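Local coordinates for general stress protein 26 (Bacillus anthracis, PDB 3EC6) that binds flavin-adenine dinucleotide between its two subunits and belongs to the pyridoxamine 5'-phosphate oxidase family, its exact function being unknown, at residues Glu6-Ile11 and Asp121-Ile126; His63-Arg68 and Tyr77-Gly82. One frame throughout, in Å; residues are numbered along the deposited sequence.

Interaction 1 of 2, residues Glu6-Ile11 and Asp121-Ile126. With FAD (flavin-adenine dinucleotide), chain B.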
ATOM      1  N   GLU A   6     -17.586  14.897  -5.924  1.00 15.43           N
ATOM      2  CA  GLU A   6     -18.443  14.244  -4.955  1.00 15.44           C
ATOM      3  C   GLU A   6     -18.079  12.763  -4.750  1.00 15.20           C
ATOM      4  O   GLU A   6     -18.070  12.297  -3.617  1.00 15.98           O
ATOM      5  CB  GLU A   6     -19.908  14.364  -5.383  1.00 16.49           C
ATOM      6  CG  GLU A   6     -20.835  13.618  -4.481  1.00 20.84           C
ATOM      7  CD  GLU A   6     -22.301  14.007  -4.714  1.00 24.31           C
ATOM      8  OE1 GLU A   6     -22.620  14.601  -5.777  1.00 24.38           O
ATOM      9  OE2 GLU A   6     -23.123  13.715  -3.818  1.00 28.57           O
ATOM     10  N   LYS A   7     -17.788  12.058  -5.840  1.00 15.86           N
ATOM     11  CA  LYS A   7     -17.346  10.644  -5.780  1.00 15.50           C
ATOM     12  C   LYS A   7     -16.109  10.538  -4.904  1.00 14.71           C
ATOM     13  O   LYS A   7     -16.007   9.636  -4.067  1.00 13.71           O
ATOM     14  CB  LYS A   7     -17.023  10.082  -7.177  1.00 15.27           C
ATOM     15  CG  LYS A   7     -18.214   9.640  -8.137  1.00 19.46           C
ATOM     16  CD  LYS A   7     -17.664   9.394  -9.588  1.00 22.25           C
ATOM     17  CE  LYS A   7     -18.609   8.575 -10.464  1.00 27.33           C
ATOM     18  NZ  LYS A   7     -18.166   8.602 -11.877  1.00 29.86           N
ATOM     19  N   ILE A   8     -15.159  11.470  -5.083  1.00 12.70           N
ATOM     20  CA  ILE A   8     -13.926  11.477  -4.272  1.00 12.51           C
ATOM     21  C   ILE A   8     -14.181  11.799  -2.814  1.00 11.94           C
ATOM     22  O   ILE A   8     -13.688  11.136  -1.927  1.00 13.30           O
ATOM     23  CB  ILE A   8     -12.825  12.434  -4.900  1.00 11.34           C
ATOM     24  CG1 ILE A   8     -12.378  11.840  -6.240  1.00 12.63           C
ATOM     25  CG2 ILE A   8     -11.656  12.594  -3.921  1.00 11.51           C
ATOM     26  CD1 ILE A   8     -11.613  12.808  -7.108  1.00 11.91           C
ATOM     27  N   THR A   9     -14.996  12.822  -2.557  1.00 12.98           N
ATOM     28  CA  THR A   9     -15.328  13.199  -1.193  1.00 15.01           C
ATOM     29  C   THR A   9     -16.039  12.066  -0.401  1.00 14.42           C
ATOM     30  O   THR A   9     -15.728  11.880   0.801  1.00 16.08           O
ATOM     31  CB  THR A   9     -16.195  14.471  -1.187  1.00 15.65           C
ATOM     32  OG1 THR A   9     -15.466  15.537  -1.819  1.00 15.94           O
ATOM     33  CG2 THR A   9     -16.483  14.871   0.225  1.00 16.06           C
ATOM     34  N   THR A  10     -16.893  11.348  -1.122  1.00 18.21           N
ATOM     35  CA  THR A  10     -17.632  10.153  -0.652  1.00 20.05           C
ATOM     36  C   THR A  10     -16.610   9.147  -0.098  1.00 20.34           C
ATOM     37  O   THR A  10     -16.740   8.647   1.046  1.00 20.87           O
ATOM     38  CB  THR A  10     -18.482   9.545  -1.795  1.00 21.22           C
ATOM     39  OG1 THR A  10     -19.507  10.469  -2.223  1.00 23.74           O
ATOM     40  CG2 THR A  10     -19.125   8.243  -1.382  1.00 22.60           C
ATOM     41  N   ILE A  11     -15.552   8.908  -0.891  1.00 19.25           N
ATOM     42  CA  ILE A  11     -14.508   7.974  -0.474  1.00 19.15           C
ATOM     43  C   ILE A  11     -13.781   8.513   0.718  1.00 19.28           C
ATOM     44  O   ILE A  11     -13.602   7.814   1.719  1.00 20.59           O
ATOM     45  CB  ILE A  11     -13.530   7.603  -1.638  1.00 19.16           C
ATOM     46  CG1 ILE A  11     -14.261   6.853  -2.767  1.00 20.55           C
ATOM     47  CG2 ILE A  11     -12.369   6.756  -1.119  1.00 19.05           C
ATOM     48  CD1 ILE A  11     -14.822   5.498  -2.352  1.00 26.60           C
ATOM     49  N   ASP A 121      -1.606  16.466  -5.446  1.00  6.93           N
ATOM     50  CA  ASP A 121      -1.478  17.039  -6.793  1.00  8.62           C
ATOM     51  C   ASP A 121      -2.472  16.364  -7.686  1.00  7.47           C
ATOM     52  O   ASP A 121      -3.060  17.037  -8.564  1.00  8.36           O
ATOM     53  CB  ASP A 121      -0.051  16.835  -7.343  1.00  9.39           C
ATOM     54  CG  ASP A 121       0.959  17.741  -6.626  1.00 13.92           C
ATOM     55  OD1 ASP A 121       0.657  18.910  -6.429  1.00 11.24           O
ATOM     56  OD2 ASP A 121       2.027  17.254  -6.131  1.00 22.05           O
ATOM     57  N   THR A 122      -2.613  15.034  -7.563  1.00  7.02           N
ATOM     58  CA  THR A 122      -3.504  14.296  -8.469  1.00  8.34           C
ATOM     59  C   THR A 122      -4.309  13.307  -7.629  1.00  6.71           C
ATOM     60  O   THR A 122      -3.740  12.646  -6.753  1.00  8.23           O
ATOM     61  CB  THR A 122      -2.723  13.531  -9.552  1.00 10.56           C
ATOM     62  OG1 THR A 122      -1.808  14.454 -10.172  1.00 11.37           O
ATOM     63  CG2 THR A 122      -3.659  12.933 -10.625  1.00 12.61           C
ATOM     64  N   ILE A 123      -5.634  13.266  -7.849  1.00  6.73           N
ATOM     65  CA  ILE A 123      -6.431  12.215  -7.215  1.00  7.09           C
ATOM     66  C   ILE A 123      -7.077  11.425  -8.328  1.00  7.51           C
ATOM     67  O   ILE A 123      -7.826  12.000  -9.160  1.00  9.85           O
ATOM     68  CB  ILE A 123      -7.490  12.770  -6.257  1.00  6.62           C
ATOM     69  CG1 ILE A 123      -6.805  13.583  -5.128  1.00  7.67           C
ATOM     70  CG2 ILE A 123      -8.343  11.582  -5.689  1.00 10.02           C
ATOM     71  CD1 ILE A 123      -7.779  14.136  -4.107  1.00 12.70           C
ATOM     72  N   TYR A 124      -6.818  10.119  -8.364  1.00  7.34           N
ATOM     73  CA  TYR A 124      -7.450   9.233  -9.333  1.00  9.26           C
ATOM     74  C   TYR A 124      -8.632   8.542  -8.667  1.00  9.59           C
ATOM     75  O   TYR A 124      -8.530   8.091  -7.535  1.00  8.92           O
ATOM     76  CB  TYR A 124      -6.472   8.117  -9.764  1.00 10.68           C
ATOM     77  CG  TYR A 124      -5.281   8.634 -10.473  1.00 13.21           C
ATOM     78  CD1 TYR A 124      -5.356   8.955 -11.830  1.00 16.41           C
ATOM     79  CD2 TYR A 124      -4.081   8.826  -9.794  1.00 19.16           C
ATOM     80  CE1 TYR A 124      -4.256   9.460 -12.513  1.00 21.23           C
ATOM     81  CE2 TYR A 124      -2.946   9.342 -10.485  1.00 21.19           C
ATOM     82  CZ  TYR A 124      -3.070   9.653 -11.841  1.00 23.43           C
ATOM     83  OH  TYR A 124      -1.991  10.162 -12.541  1.00 29.12           O
ATOM     84  N   TYR A 125      -9.744   8.464  -9.380  1.00  8.66           N
ATOM     85  CA  TYR A 125     -10.923   7.762  -8.852  1.00  9.95           C
ATOM     86  C   TYR A 125     -11.076   6.478  -9.616  1.00  9.44           C
ATOM     87  O   TYR A 125     -11.175   6.499 -10.877  1.00  8.89           O
ATOM     88  CB  TYR A 125     -12.194   8.645  -8.975  1.00 10.00           C
ATOM     89  CG  TYR A 125     -13.424   7.921  -8.497  1.00 11.53           C
ATOM     90  CD1 TYR A 125     -13.722   7.830  -7.145  1.00 15.14           C
ATOM     91  CD2 TYR A 125     -14.247   7.271  -9.421  1.00 16.23           C
ATOM     92  CE1 TYR A 125     -14.851   7.093  -6.709  1.00 17.23           C
ATOM     93  CE2 TYR A 125     -15.355   6.566  -9.016  1.00 16.87           C
ATOM     94  CZ  TYR A 125     -15.641   6.484  -7.665  1.00 16.49           C
ATOM     95  OH  TYR A 125     -16.775   5.751  -7.361  1.00 23.17           O
ATOM     96  N   ILE A 126     -11.074   5.356  -8.869  1.00 10.23           N
ATOM     97  CA  ILE A 126     -11.047   4.022  -9.485  1.00 13.64           C
ATOM     98  C   ILE A 126     -12.371   3.330  -9.198  1.00 15.37           C
ATOM     99  O   ILE A 126     -12.683   2.990  -8.040  1.00 14.59           O
ATOM    100  CB  ILE A 126      -9.815   3.248  -8.982  1.00 14.24           C
ATOM    101  CG1 ILE A 126      -8.561   4.072  -9.322  1.00 17.06           C
ATOM    102  CG2 ILE A 126      -9.769   1.810  -9.539  1.00 16.17           C
ATOM    103  CD1 ILE A 126      -7.560   4.006  -8.405  1.00 24.05           C
TER
HETATM  104  PA  FAD B 139      -1.409   0.631 -15.061  1.00 26.96           P
HETATM  105  O1A FAD B 139      -0.198   0.234 -15.893  1.00 26.85           O
HETATM  106  O2A FAD B 139      -2.735   0.218 -15.675  1.00 34.13           O
HETATM  107  O5B FAD B 139      -1.543   2.258 -14.914  1.00 25.97           O
HETATM  108  C5B FAD B 139      -2.508   2.730 -14.004  1.00 28.89           C
HETATM  109  C4B FAD B 139      -1.699   3.557 -13.025  1.00 32.16           C
HETATM  110  O4B FAD B 139      -1.286   4.766 -13.695  1.00 35.18           O
HETATM  111  C3B FAD B 139      -2.554   3.916 -11.815  1.00 33.26           C
HETATM  112  O3B FAD B 139      -2.238   3.084 -10.699  1.00 30.24           O
HETATM  113  C2B FAD B 139      -2.291   5.414 -11.655  1.00 35.36           C
HETATM  114  O2B FAD B 139      -1.235   5.636 -10.735  1.00 37.96           O
HETATM  115  C1B FAD B 139      -1.847   5.891 -13.039  1.00 37.48           C
HETATM  116  N9A FAD B 139      -2.997   6.390 -13.834  1.00 42.33           N
HETATM  117  C8A FAD B 139      -4.311   6.002 -13.694  1.00 44.46           C
HETATM  118  N7A FAD B 139      -5.068   6.686 -14.587  1.00 46.69           N
HETATM  119  C5A FAD B 139      -4.265   7.492 -15.307  1.00 44.69           C
HETATM  120  C6A FAD B 139      -4.556   8.387 -16.335  1.00 45.58           C
HETATM  121  N6A FAD B 139      -5.832   8.749 -16.536  1.00 46.13           N
HETATM  122  N1A FAD B 139      -3.510   9.109 -16.886  1.00 46.87           N
HETATM  123  C2A FAD B 139      -2.207   8.935 -16.425  1.00 47.16           C
HETATM  124  N3A FAD B 139      -1.931   8.037 -15.399  1.00 45.83           N
HETATM  125  C4A FAD B 139      -2.955   7.323 -14.850  1.00 43.99           C
HETATM  126  N1  FAD B 139      -4.328  -5.980 -11.482  1.00 11.23           N
HETATM  127  C2  FAD B 139      -3.543  -7.012 -11.953  1.00 11.46           C
HETATM  128  O2  FAD B 139      -2.987  -6.802 -13.035  1.00 12.36           O
HETATM  129  N3  FAD B 139      -3.360  -8.166 -11.227  1.00 10.74           N
HETATM  130  C4  FAD B 139      -4.001  -8.344 -10.020  1.00 10.94           C
HETATM  131  O4  FAD B 139      -3.828  -9.411  -9.364  1.00 11.66           O
HETATM  132  C4X FAD B 139      -4.865  -7.334  -9.548  1.00  9.21           C
HETATM  133  N5  FAD B 139      -5.522  -7.520  -8.343  1.00  9.25           N
HETATM  134  C5X FAD B 139      -6.371  -6.516  -7.896  1.00  9.39           C
HETATM  135  C6  FAD B 139      -7.044  -6.746  -6.681  1.00 10.34           C
HETATM  136  C7  FAD B 139      -7.871  -5.718  -6.217  1.00 11.03           C
HETATM  137  C7M FAD B 139      -8.607  -5.953  -4.919  1.00 12.62           C
HETATM  138  C8  FAD B 139      -8.023  -4.513  -6.936  1.00 12.23           C
HETATM  139  C8M FAD B 139      -8.897  -3.371  -6.438  1.00 14.67           C
HETATM  140  C9  FAD B 139      -7.306  -4.284  -8.117  1.00  9.94           C
HETATM  141  C9A FAD B 139      -6.478  -5.310  -8.613  1.00  9.04           C
HETATM  142  N10 FAD B 139      -5.778  -5.114  -9.798  1.00  9.82           N
HETATM  143  C10 FAD B 139      -4.982  -6.152 -10.279  1.00  9.02           C
HETATM  144  C1' FAD B 139      -5.745  -3.823 -10.547  1.00 10.22           C
HETATM  145  C2' FAD B 139      -4.527  -2.945 -10.218  1.00  9.39           C
HETATM  146  O2' FAD B 139      -4.495  -2.612  -8.828  1.00  9.86           O
HETATM  147  C3' FAD B 139      -4.675  -1.636 -10.997  1.00 13.92           C
HETATM  148  O3' FAD B 139      -4.779  -1.995 -12.386  1.00 18.61           O
HETATM  149  C4' FAD B 139      -3.487  -0.709 -10.774  1.00 17.57           C
HETATM  150  O4' FAD B 139      -3.744   0.640 -11.284  1.00 18.19           O
HETATM  151  C5' FAD B 139      -2.232  -1.275 -11.460  1.00 19.01           C
HETATM  152  O5' FAD B 139      -1.162  -0.358 -11.288  1.00 22.44           O
HETATM  153  P   FAD B 139      -0.228  -0.165 -12.587  1.00 26.34           P
HETATM  154  O1P FAD B 139       0.706   1.027 -12.415  1.00 31.03           O
HETATM  155  O2P FAD B 139       0.393  -1.452 -13.049  1.00 22.94           O
HETATM  156  O3P FAD B 139      -1.451   0.196 -13.556  1.00 28.94           O
HETATM  157  O   HOH W   1     -17.756   7.435  -4.611  1.00 28.74           O
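The N-terminal helix packs across segment 121-126 of strand 113-126, on the face that carries Ile-123 and Tyr-125, which meet Lys-7, Ile-8 and Ile-11. The short helix and strand axes cross at 87° and come within 9.3 Å. No direct hydrogen bond joins them. With CG anti to its backbone N (chi1 177°), Tyr-125 turns one ring face to Lys-7, which crosses it at about a right angle. CB of Lys-7 makes a CH-pi contact 3.9 Å from the Tyr-125 ring centroid, and CD of Lys-7 is 3.7 Å from Tyr-125 CE2. The ammonium end of Lys-7 runs on to a salt bridge with Glu-135. CG1 of Ile-11 meets the edge of the same ring, 4.0 Å from Tyr-125 CE1. Two residues earlier on the strand, Ile-123 CG2 meets Ile-8 CD1 at 3.8 Å. A water donates to Lys-7 O and is weakly linked to Tyr-125 OH. The CB of Tyr-124 is directed away from the helix, and one face of its ring lies against the FAD adenine, with Tyr-124 CE1 3.4 Å from FAD C5A. The arrangement is consistent with the split-barrel fold of the FMN-binding clan, here with the adenine end of FAD on the strand face opposite the helix.

Interaction 2 of 2, residues His63-Arg68 and Tyr77-Gly82. With FAD (flavin-adenine dinucleotide), chain B.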
ATOM      1  N   HIS A  63       2.265   8.486  -1.711  1.00  7.05           N
ATOM      2  CA  HIS A  63       1.170   7.914  -2.494  1.00  7.93           C
ATOM      3  C   HIS A  63       0.184   7.336  -1.478  1.00  8.01           C
ATOM      4  O   HIS A  63       0.595   6.755  -0.469  1.00  9.05           O
ATOM      5  CB  HIS A  63       1.741   6.824  -3.394  1.00  8.46           C
ATOM      6  CG  HIS A  63       0.736   6.194  -4.294  1.00  9.88           C
ATOM      7  ND1 HIS A  63      -0.066   5.148  -3.865  1.00 15.30           N
ATOM      8  CD2 HIS A  63       0.335   6.501  -5.546  1.00 15.59           C
ATOM      9  CE1 HIS A  63      -0.875   4.797  -4.850  1.00 14.54           C
ATOM     10  NE2 HIS A  63      -0.656   5.599  -5.887  1.00 14.48           N
ATOM     11  N   VAL A  64      -1.105   7.530  -1.704  1.00  6.82           N
ATOM     12  CA  VAL A  64      -2.176   7.020  -0.822  1.00  5.95           C
ATOM     13  C   VAL A  64      -3.146   6.181  -1.625  1.00  7.08           C
ATOM     14  O   VAL A  64      -3.547   6.576  -2.685  1.00  7.87           O
ATOM     15  CB  VAL A  64      -2.924   8.201  -0.158  1.00  6.48           C
ATOM     16  CG1 VAL A  64      -4.134   7.704   0.636  1.00  7.64           C
ATOM     17  CG2 VAL A  64      -1.994   8.989   0.744  1.00  8.83           C
ATOM     18  N   LEU A  65      -3.509   5.020  -1.070  1.00  6.51           N
ATOM     19  CA  LEU A  65      -4.634   4.201  -1.535  1.00  7.08           C
ATOM     20  C   LEU A  65      -5.669   4.265  -0.436  1.00  8.04           C
ATOM     21  O   LEU A  65      -5.367   4.013   0.739  1.00  9.80           O
ATOM     22  CB  LEU A  65      -4.263   2.721  -1.779  1.00  9.18           C
ATOM     23  CG  LEU A  65      -3.224   2.495  -2.835  1.00 10.54           C
ATOM     24  CD1 LEU A  65      -2.864   1.017  -2.814  1.00 11.24           C
ATOM     25  CD2 LEU A  65      -3.893   2.798  -4.193  1.00 15.65           C
ATOM     26  N   LEU A  66      -6.904   4.643  -0.786  1.00  8.21           N
ATOM     27  CA  LEU A  66      -7.946   4.817   0.268  1.00 10.31           C
ATOM     28  C   LEU A  66      -9.328   4.494  -0.270  1.00 11.43           C
ATOM     29  O   LEU A  66      -9.676   4.889  -1.370  1.00 11.56           O
ATOM     30  CB  LEU A  66      -7.937   6.272   0.787  1.00  9.61           C
ATOM     31  CG  LEU A  66      -8.921   6.674   1.890  1.00 12.71           C
ATOM     32  CD1 LEU A  66      -8.530   5.989   3.202  1.00 12.36           C
ATOM     33  CD2 LEU A  66      -8.855   8.185   2.073  1.00 13.67           C
ATOM     34  N   GLY A  67     -10.103   3.754   0.530  1.00 12.29           N
ATOM     35  CA  GLY A  67     -11.538   3.574   0.226  1.00 14.53           C
ATOM     36  C   GLY A  67     -12.010   2.147   0.158  1.00 16.89           C
ATOM     37  O   GLY A  67     -13.224   1.869   0.223  1.00 16.66           O
ATOM     38  N   ARG A  68     -11.080   1.227  -0.032  1.00 18.93           N
ATOM     39  CA  ARG A  68     -11.487  -0.166  -0.202  1.00 20.99           C
ATOM     40  C   ARG A  68     -11.564  -0.899   1.137  1.00 23.29           C
ATOM     41  O   ARG A  68     -10.868  -0.528   2.097  1.00 24.00           O
ATOM     42  CB  ARG A  68     -10.557  -0.856  -1.241  1.00 23.10           C
ATOM     43  CG  ARG A  68      -9.692  -1.944  -0.667  1.00 26.36           C
ATOM     44  CD  ARG A  68      -9.077  -2.798  -1.792  1.00 30.19           C
ATOM     45  NE  ARG A  68      -9.437  -4.191  -1.592  1.00 31.08           N
ATOM     46  CZ  ARG A  68     -10.505  -4.742  -2.156  1.00 30.37           C
ATOM     47  NH1 ARG A  68     -10.816  -6.009  -1.925  1.00 30.75           N
ATOM     48  NH2 ARG A  68     -11.249  -4.013  -2.967  1.00 31.15           N
ATOM     49  N   TYR A  77     -12.463   3.197  -5.047  1.00 12.09           N
ATOM     50  CA  TYR A  77     -11.453   3.778  -4.194  1.00 10.33           C
ATOM     51  C   TYR A  77     -10.695   4.861  -4.910  1.00  9.10           C
ATOM     52  O   TYR A  77     -10.894   5.084  -6.121  1.00  8.10           O
ATOM     53  CB  TYR A  77     -10.483   2.723  -3.665  1.00 10.47           C
ATOM     54  CG  TYR A  77      -9.672   2.007  -4.721  1.00  8.25           C
ATOM     55  CD1 TYR A  77      -8.339   2.337  -4.940  1.00  9.96           C
ATOM     56  CD2 TYR A  77     -10.234   0.933  -5.445  1.00 13.58           C
ATOM     57  CE1 TYR A  77      -7.587   1.657  -5.928  1.00 10.86           C
ATOM     58  CE2 TYR A  77      -9.509   0.240  -6.411  1.00 12.42           C
ATOM     59  CZ  TYR A  77      -8.167   0.599  -6.608  1.00 12.83           C
ATOM     60  OH  TYR A  77      -7.427  -0.088  -7.552  1.00 14.05           O
ATOM     61  N   ILE A  78      -9.789   5.501  -4.174  1.00  8.34           N
ATOM     62  CA  ILE A  78      -8.982   6.576  -4.785  1.00  7.47           C
ATOM     63  C   ILE A  78      -7.486   6.311  -4.615  1.00  7.56           C
ATOM     64  O   ILE A  78      -7.050   5.576  -3.706  1.00  7.56           O
ATOM     65  CB  ILE A  78      -9.306   7.988  -4.231  1.00  8.45           C
ATOM     66  CG1 ILE A  78      -8.979   8.078  -2.735  1.00  9.36           C
ATOM     67  CG2 ILE A  78     -10.782   8.413  -4.542  1.00  9.15           C
ATOM     68  CD1 ILE A  78      -9.147   9.528  -2.217  1.00 11.11           C
ATOM     69  N   GLU A  79      -6.709   6.919  -5.491  1.00  8.26           N
ATOM     70  CA  GLU A  79      -5.259   6.933  -5.338  1.00  7.85           C
ATOM     71  C   GLU A  79      -4.884   8.393  -5.313  1.00 10.25           C
ATOM     72  O   GLU A  79      -5.414   9.186  -6.104  1.00 11.75           O
ATOM     73  CB  GLU A  79      -4.566   6.411  -6.596  1.00 12.42           C
ATOM     74  CG  GLU A  79      -4.638   5.010  -6.855  1.00 15.14           C
ATOM     75  CD  GLU A  79      -3.666   4.696  -8.022  1.00 22.48           C
ATOM     76  OE1 GLU A  79      -2.513   5.219  -8.046  1.00 22.84           O
ATOM     77  OE2 GLU A  79      -4.079   3.925  -8.903  1.00 25.39           O
ATOM     78  N   VAL A  80      -4.006   8.765  -4.410  1.00  8.18           N
ATOM     79  CA  VAL A  80      -3.608  10.177  -4.273  1.00  9.59           C
ATOM     80  C   VAL A  80      -2.097  10.251  -4.392  1.00 10.61           C
ATOM     81  O   VAL A  80      -1.401   9.476  -3.752  1.00 12.28           O
ATOM     82  CB  VAL A  80      -4.040  10.741  -2.905  1.00  8.47           C
ATOM     83  CG1 VAL A  80      -3.562  12.178  -2.740  1.00 12.23           C
ATOM     84  CG2 VAL A  80      -5.579  10.529  -2.647  1.00 11.50           C
ATOM     85  N   GLU A  81      -1.614  11.152  -5.250  1.00  9.86           N
ATOM     86  CA  GLU A  81      -0.180  11.503  -5.341  1.00  9.99           C
ATOM     87  C   GLU A  81      -0.000  12.933  -4.872  1.00  9.39           C
ATOM     88  O   GLU A  81      -0.752  13.823  -5.262  1.00  9.08           O
ATOM     89  CB  GLU A  81       0.331  11.456  -6.784  1.00 11.73           C
ATOM     90  CG  GLU A  81       0.153  10.110  -7.487  1.00 16.19           C
ATOM     91  CD  GLU A  81       0.388  10.209  -8.983  1.00 22.53           C
ATOM     92  OE1 GLU A  81       0.857  11.255  -9.487  1.00 25.57           O
ATOM     93  OE2 GLU A  81       0.090   9.235  -9.683  1.00 28.03           O
ATOM     94  N   GLY A  82       0.964  13.163  -3.996  1.00  7.82           N
ATOM     95  CA  GLY A  82       1.222  14.548  -3.572  1.00  8.17           C
ATOM     96  C   GLY A  82       2.452  14.602  -2.688  1.00  8.49           C
ATOM     97  O   GLY A  82       3.106  13.585  -2.493  1.00 10.31           O
TER
HETATM   98  PA  FAD B 139      -1.409   0.631 -15.061  1.00 26.96           P
HETATM   99  O1A FAD B 139      -0.198   0.234 -15.893  1.00 26.85           O
HETATM  100  O2A FAD B 139      -2.735   0.218 -15.675  1.00 34.13           O
HETATM  101  O5B FAD B 139      -1.543   2.258 -14.914  1.00 25.97           O
HETATM  102  C5B FAD B 139      -2.508   2.730 -14.004  1.00 28.89           C
HETATM  103  C4B FAD B 139      -1.699   3.557 -13.025  1.00 32.16           C
HETATM  104  O4B FAD B 139      -1.286   4.766 -13.695  1.00 35.18           O
HETATM  105  C3B FAD B 139      -2.554   3.916 -11.815  1.00 33.26           C
HETATM  106  O3B FAD B 139      -2.238   3.084 -10.699  1.00 30.24           O
HETATM  107  C2B FAD B 139      -2.291   5.414 -11.655  1.00 35.36           C
HETATM  108  O2B FAD B 139      -1.235   5.636 -10.735  1.00 37.96           O
HETATM  109  C1B FAD B 139      -1.847   5.891 -13.039  1.00 37.48           C
HETATM  110  N9A FAD B 139      -2.997   6.390 -13.834  1.00 42.33           N
HETATM  111  C8A FAD B 139      -4.311   6.002 -13.694  1.00 44.46           C
HETATM  112  N7A FAD B 139      -5.068   6.686 -14.587  1.00 46.69           N
HETATM  113  C5A FAD B 139      -4.265   7.492 -15.307  1.00 44.69           C
HETATM  114  C6A FAD B 139      -4.556   8.387 -16.335  1.00 45.58           C
HETATM  115  N6A FAD B 139      -5.832   8.749 -16.536  1.00 46.13           N
HETATM  116  N1A FAD B 139      -3.510   9.109 -16.886  1.00 46.87           N
HETATM  117  C2A FAD B 139      -2.207   8.935 -16.425  1.00 47.16           C
HETATM  118  N3A FAD B 139      -1.931   8.037 -15.399  1.00 45.83           N
HETATM  119  C4A FAD B 139      -2.955   7.323 -14.850  1.00 43.99           C
HETATM  120  N1  FAD B 139      -4.328  -5.980 -11.482  1.00 11.23           N
HETATM  121  C2  FAD B 139      -3.543  -7.012 -11.953  1.00 11.46           C
HETATM  122  O2  FAD B 139      -2.987  -6.802 -13.035  1.00 12.36           O
HETATM  123  N3  FAD B 139      -3.360  -8.166 -11.227  1.00 10.74           N
HETATM  124  C4  FAD B 139      -4.001  -8.344 -10.020  1.00 10.94           C
HETATM  125  O4  FAD B 139      -3.828  -9.411  -9.364  1.00 11.66           O
HETATM  126  C4X FAD B 139      -4.865  -7.334  -9.548  1.00  9.21           C
HETATM  127  N5  FAD B 139      -5.522  -7.520  -8.343  1.00  9.25           N
HETATM  128  C5X FAD B 139      -6.371  -6.516  -7.896  1.00  9.39           C
HETATM  129  C6  FAD B 139      -7.044  -6.746  -6.681  1.00 10.34           C
HETATM  130  C7  FAD B 139      -7.871  -5.718  -6.217  1.00 11.03           C
HETATM  131  C7M FAD B 139      -8.607  -5.953  -4.919  1.00 12.62           C
HETATM  132  C8  FAD B 139      -8.023  -4.513  -6.936  1.00 12.23           C
HETATM  133  C8M FAD B 139      -8.897  -3.371  -6.438  1.00 14.67           C
HETATM  134  C9  FAD B 139      -7.306  -4.284  -8.117  1.00  9.94           C
HETATM  135  C9A FAD B 139      -6.478  -5.310  -8.613  1.00  9.04           C
HETATM  136  N10 FAD B 139      -5.778  -5.114  -9.798  1.00  9.82           N
HETATM  137  C10 FAD B 139      -4.982  -6.152 -10.279  1.00  9.02           C
HETATM  138  C1' FAD B 139      -5.745  -3.823 -10.547  1.00 10.22           C
HETATM  139  C2' FAD B 139      -4.527  -2.945 -10.218  1.00  9.39           C
HETATM  140  O2' FAD B 139      -4.495  -2.612  -8.828  1.00  9.86           O
HETATM  141  C3' FAD B 139      -4.675  -1.636 -10.997  1.00 13.92           C
HETATM  142  O3' FAD B 139      -4.779  -1.995 -12.386  1.00 18.61           O
HETATM  143  C4' FAD B 139      -3.487  -0.709 -10.774  1.00 17.57           C
HETATM  144  O4' FAD B 139      -3.744   0.640 -11.284  1.00 18.19           O
HETATM  145  C5' FAD B 139      -2.232  -1.275 -11.460  1.00 19.01           C
HETATM  146  O5' FAD B 139      -1.162  -0.358 -11.288  1.00 22.44           O
HETATM  147  P   FAD B 139      -0.228  -0.165 -12.587  1.00 26.34           P
HETATM  148  O1P FAD B 139       0.706   1.027 -12.415  1.00 31.03           O
HETATM  149  O2P FAD B 139       0.393  -1.452 -13.049  1.00 22.94           O
HETATM  150  O3P FAD B 139      -1.451   0.196 -13.556  1.00 28.94           O
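His-63 and Glu-79 face the FAD from neighbouring strands of an antiparallel beta hairpin. His-63 NE2 donates to Glu-79 OE1 at 2.9 Å, with an N-H...O angle of 160°. The carboxylate oxygen lies in the ring plane of His-63, at its edge. The histidine meets OE1 on its anti side, 31° out of the carboxylate plane. The same OE1 of Glu-79 accepts from FAD O2B at 3.0 Å, and Glu-79 OE2 accepts from FAD O3B at 2.7 Å. One carboxylate therefore grips both hydroxyls of the adenosine ribose and also holds the histidine. Beside it, Leu-65 CD2 packs on Glu-79 CG at 3.5 Å, the two side chains pointing the same way.

The backbones satisfy each other in two hydrogen-bonded pairs. Val-64 and Val-80 exchange two bonds, each 2.8 Å from N to O. Leu-66 N gives to Ile-78 O, and Ile-78 N gives back to Leu-66 O at 2.9 Å. His-63 with Glu-81 and Leu-65 with Glu-79 are the non-hydrogen-bonded pairs. The backbones of His-63 and Leu-65 bond to strand 17-24 instead, while those of Glu-79 and Glu-81 bond to strand 113-126.

Near the flavin, the Arg-68 guanidinium lays one face over methyl C7M of FAD, with Arg-68 CZ 3.6 Å away. Its NH2 is held by a salt bridge to Glu-75 and by Lys-72 O. Tyr-77 CE2 approaches the other methyl, C8M of FAD, at 3.7 Å. Phe-32 of the second subunit meets both residues, by cation-pi contact with Arg-68 and edge-to-face with Tyr-77. The hairpin forms one wall of an FAD site at a dimer interface, consistent with the split-barrel fold of the FMN-binding clan.

How the interactions relate
From the N terminus, helix 4-13 comes first, and interaction 1 brings it to strand 113-126 near the far end of the chain, closing a loop of 109 residues. Interaction 2 is nested inside that loop. It closes the hairpin of strands 61-66 and 77-87, with eight residues between its segments. Strand 77-87 is also the sheet neighbour of strand 113-126, and probable backbone bonds from Ile-126 N to Tyr-77 O and from Asp-121 N to Glu-81 O join the two contacts. The helix reaches the hairpin too, where Ile-11 CG2 packs against Leu-66 O. Both contacts border one FAD, interaction 1 at the adenine and interaction 2 at the ribose and flavin.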